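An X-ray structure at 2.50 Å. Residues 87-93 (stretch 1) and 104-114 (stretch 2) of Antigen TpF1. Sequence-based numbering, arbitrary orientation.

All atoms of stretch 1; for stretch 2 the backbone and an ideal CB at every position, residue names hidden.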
# COMPACT_ATOMS: atom_id res chain seq x y z
N SER B 87 -30.78 -17.69 -21.95
CA SER B 87 -30.53 -18.26 -20.64
C SER B 87 -31.32 -19.49 -20.23
O SER B 87 -32.52 -19.58 -20.47
CB SER B 87 -30.70 -17.19 -19.56
OG SER B 87 -30.32 -17.69 -18.30
N GLY B 88 -30.62 -20.42 -19.59
CA GLY B 88 -31.25 -21.63 -19.10
C GLY B 88 -31.46 -21.47 -17.61
O GLY B 88 -31.84 -22.42 -16.92
N ILE B 89 -31.22 -20.27 -17.10
CA ILE B 89 -31.40 -20.00 -15.68
C ILE B 89 -32.66 -19.17 -15.46
O ILE B 89 -32.85 -18.11 -16.06
CB ILE B 89 -30.19 -19.25 -15.09
CG1 ILE B 89 -28.96 -20.16 -15.09
CG2 ILE B 89 -30.50 -18.80 -13.67
CD1 ILE B 89 -27.72 -19.51 -14.53
N ALA B 90 -33.52 -19.67 -14.58
CA ALA B 90 -34.76 -18.98 -14.28
C ALA B 90 -34.48 -17.81 -13.33
O ALA B 90 -33.67 -17.91 -12.41
CB ALA B 90 -35.74 -19.95 -13.63
N GLU B 91 -35.17 -16.70 -13.57
CA GLU B 91 -35.02 -15.53 -12.72
C GLU B 91 -35.78 -15.74 -11.42
O GLU B 91 -36.75 -16.49 -11.38
CB GLU B 91 -35.53 -14.28 -13.44
CG GLU B 91 -34.73 -13.93 -14.69
CD GLU B 91 -34.87 -12.47 -15.07
OE1 GLU B 91 -35.99 -12.04 -15.42
OE2 GLU B 91 -33.86 -11.75 -15.02
N GLU B 92 -35.33 -15.09 -10.35
CA GLU B 92 -35.97 -15.20 -9.06
C GLU B 92 -37.12 -14.20 -9.05
O GLU B 92 -36.91 -12.99 -9.14
CB GLU B 92 -34.99 -14.87 -7.93
CG GLU B 92 -35.58 -15.04 -6.56
CD GLU B 92 -36.12 -16.45 -6.34
OE1 GLU B 92 -35.31 -17.38 -6.16
OE2 GLU B 92 -37.36 -16.62 -6.37
N THR B 93 -38.34 -14.70 -8.93
CA THR B 93 -39.52 -13.85 -8.94
C THR B 93 -39.95 -13.41 -7.56
O THR B 93 -40.61 -12.39 -7.41
CB THR B 93 -40.72 -14.54 -9.61
OG1 THR B 93 -41.01 -15.75 -8.89
CG2 THR B 93 -40.41 -14.87 -11.07
N UNK B 104 -29.27 -22.43 -1.30
CA UNK B 104 -29.54 -23.68 -1.99
C UNK B 104 -29.78 -23.40 -3.46
O UNK B 104 -29.39 -24.18 -4.33
CB UNK B 104 -30.74 -24.40 -1.37
N UNK B 105 -30.44 -22.28 -3.74
CA UNK B 105 -30.71 -21.93 -5.12
C UNK B 105 -29.46 -21.49 -5.88
O UNK B 105 -29.29 -21.87 -7.04
CB UNK B 105 -31.76 -20.82 -5.17
N UNK B 106 -28.57 -20.72 -5.25
CA UNK B 106 -27.37 -20.32 -5.98
C UNK B 106 -26.49 -21.56 -6.18
O UNK B 106 -25.85 -21.70 -7.20
CB UNK B 106 -26.61 -19.22 -5.24
N UNK B 107 -26.48 -22.47 -5.20
CA UNK B 107 -25.68 -23.68 -5.34
C UNK B 107 -26.18 -24.44 -6.56
O UNK B 107 -25.40 -24.96 -7.36
CB UNK B 107 -25.75 -24.55 -4.08
N UNK B 108 -27.50 -24.49 -6.71
CA UNK B 108 -28.13 -25.19 -7.82
C UNK B 108 -27.73 -24.54 -9.15
O UNK B 108 -27.39 -25.23 -10.12
CB UNK B 108 -29.65 -25.19 -7.66
N UNK B 109 -27.76 -23.21 -9.19
CA UNK B 109 -27.39 -22.48 -10.41
C UNK B 109 -25.89 -22.63 -10.71
O UNK B 109 -25.48 -22.71 -11.87
CB UNK B 109 -27.75 -21.00 -10.27
N UNK B 110 -25.08 -22.67 -9.66
CA UNK B 110 -23.65 -22.83 -9.83
C UNK B 110 -23.38 -24.21 -10.43
O UNK B 110 -22.55 -24.36 -11.31
CB UNK B 110 -22.92 -22.65 -8.50
N UNK B 111 -24.10 -25.22 -9.94
CA UNK B 111 -23.93 -26.57 -10.44
C UNK B 111 -24.39 -26.65 -11.89
O UNK B 111 -23.75 -27.30 -12.71
CB UNK B 111 -24.70 -27.57 -9.57
N UNK B 112 -25.48 -25.97 -12.21
CA UNK B 112 -25.96 -25.97 -13.58
C UNK B 112 -24.89 -25.33 -14.46
O UNK B 112 -24.56 -25.87 -15.52
CB UNK B 112 -27.29 -25.23 -13.70
N UNK B 113 -24.33 -24.20 -14.04
CA UNK B 113 -23.28 -23.54 -14.81
C UNK B 113 -22.07 -24.45 -14.96
O UNK B 113 -21.46 -24.53 -16.02
CB UNK B 113 -22.87 -22.22 -14.15
N UNK B 114 -21.72 -25.13 -13.87
CA UNK B 114 -20.58 -26.03 -13.88
C UNK B 114 -20.70 -27.11 -14.95
O UNK B 114 -19.75 -27.35 -15.69
CB UNK B 114 -20.42 -26.68 -12.50

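Stretch 2 is helical throughout; from position 108 on, each backbone N bonds to the O four places earlier. Stretch 1 has no regular helix or strand. The positions that meet it lie on one side of the helix.

Position 104 has nothing of stretch 1 within 5.5 Å of its ideal CB. Stretch 1 sets no preference here, and many helix-compatible residues would suit. It is Ala-104, which makes no contact.

Position 105 points its CB toward stretch 1. The nearest visible atom is Glu-92 OE1, 5.0 Å from the ideal CB of 105. A carboxylate in reach favours a long donor, so arginine or lysine would suit, and glutamine could also serve. The deposited residue is Arg-105. Its side chain runs out extended after an m chi1, and Arg-105 NH1 donates a hydrogen bond to Glu-92 OE1 at 2.7 Å and 150°, part of a salt bridge. The oxygen sits at the edge of the guanidinium, near its plane, where N-H groups point. The CA-to-CB bond of Glu-92 points sideways, but with chi2 in p its end comes nearer the helix.

Positions 106, 107 and 108 find no atom of stretch 1 near their ideal CB. Apolar, polar or charged residues that suit a helix would all do. They are Val-106, Lys-107 and Arg-108. Lys-107 turns to position 111 of its own helix.

Position 109 points toward stretch 1. The CA atoms of 109 and Ile-89 are 7.1 Å apart, and the ideal CB of 109 is 4.5 Å from Ile-89 CD1. The space is limited and the neighbour is apolar. Alanine, valine or leucine would seem natural, and a short polar residue could also fit. The deposited residue is Asp-109. Asp-109 OD2 lies 3.9 Å from Ile-89 CG2, a packing contact, and is hydrogen-bonded elsewhere in the structure.

Position 110 points away from stretch 1, and position 111 is out of its reach. Apolar or polar residues would do at either. They are Phe-110 and Glu-111; Glu-111 OE2 pairs with Lys-107 NZ in a salt bridge, 2.8 Å apart.

Position 112 points toward stretch 1, but its ideal CB has no loop atom within 5.5 Å. A long or broad side chain could cross the gap to Ile-89 and Gly-88. Tyrosine, phenylalanine, methionine or leucine are candidates. It is Tyr-112, with chi1 in t. Tyr-112 CE1 packs 3.7 Å from Ile-89 CG1, and Tyr-112 OH reaches to 3.3 Å from Gly-88 CA. The glycine makes room: an ideal CB on Gly-88 would lie 2.1 Å from Tyr-112 OH, a clash.

Position 113 points sideways, with its ideal CB beyond 5.5 Å of the loop. The Ile-89 side chain, chi1 m and chi2 t, suggests an apolar partner such as leucine, isoleucine or methionine. Leu-113 is found, with Leu-113 CG 4.3 Å from Ile-89 CD1.

Position 114 is out of reach, and many residues would do. It is Ser-114.

Stretch 2 104-114: ARVKRDFEYLS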
# COMPACT_ATOMS: atom_id res chain seq x y z
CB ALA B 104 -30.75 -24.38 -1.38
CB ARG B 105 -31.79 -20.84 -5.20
CG ARG B 105 -33.12 -21.34 -4.68
CD ARG B 105 -34.21 -20.30 -4.74
NE ARG B 105 -35.34 -20.72 -3.91
CZ ARG B 105 -36.43 -19.99 -3.69
NH1 ARG B 105 -36.56 -18.79 -4.24
NH2 ARG B 105 -37.37 -20.46 -2.89
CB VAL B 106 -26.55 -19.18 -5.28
CG1 VAL B 106 -27.48 -18.15 -4.72
CG2 VAL B 106 -25.63 -19.74 -4.22
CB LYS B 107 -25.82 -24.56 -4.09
CG LYS B 107 -25.08 -25.89 -4.17
CD LYS B 107 -25.10 -26.61 -2.83
CE LYS B 107 -24.26 -27.87 -2.86
NZ LYS B 107 -24.90 -28.94 -3.66
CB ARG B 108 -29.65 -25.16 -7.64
CG ARG B 108 -30.42 -26.28 -8.33
CD ARG B 108 -31.90 -26.24 -7.93
NE ARG B 108 -32.06 -26.29 -6.48
CZ ARG B 108 -33.06 -25.71 -5.81
NH1 ARG B 108 -33.99 -25.02 -6.46
NH2 ARG B 108 -33.10 -25.78 -4.47
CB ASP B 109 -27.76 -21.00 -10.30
CG ASP B 109 -29.26 -20.75 -10.41
OD1 ASP B 109 -29.96 -21.61 -10.99
OD2 ASP B 109 -29.73 -19.70 -9.93
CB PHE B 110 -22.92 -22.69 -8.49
CG PHE B 110 -22.67 -21.26 -8.07
CD1 PHE B 110 -23.02 -20.20 -8.90
CD2 PHE B 110 -22.04 -20.99 -6.85
CE1 PHE B 110 -22.74 -18.88 -8.52
CE2 PHE B 110 -21.76 -19.67 -6.47
CZ PHE B 110 -22.11 -18.62 -7.30
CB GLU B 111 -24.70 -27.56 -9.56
CG GLU B 111 -24.14 -27.65 -8.15
CD GLU B 111 -25.02 -28.46 -7.21
OE1 GLU B 111 -26.26 -28.28 -7.24
OE2 GLU B 111 -24.48 -29.26 -6.42
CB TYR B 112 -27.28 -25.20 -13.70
CG TYR B 112 -27.60 -24.71 -15.09
CD1 TYR B 112 -27.10 -23.49 -15.55
CD2 TYR B 112 -28.38 -25.46 -15.96
CE1 TYR B 112 -27.38 -23.03 -16.84
CE2 TYR B 112 -28.67 -25.01 -17.26
CZ TYR B 112 -28.16 -23.79 -17.69
OH TYR B 112 -28.40 -23.34 -18.97
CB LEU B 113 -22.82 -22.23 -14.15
CG LEU B 113 -23.68 -20.99 -14.37
CD1 LEU B 113 -23.09 -19.82 -13.63
CD2 LEU B 113 -23.77 -20.69 -15.86
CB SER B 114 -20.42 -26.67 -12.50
OG SER B 114 -19.23 -27.44 -12.43
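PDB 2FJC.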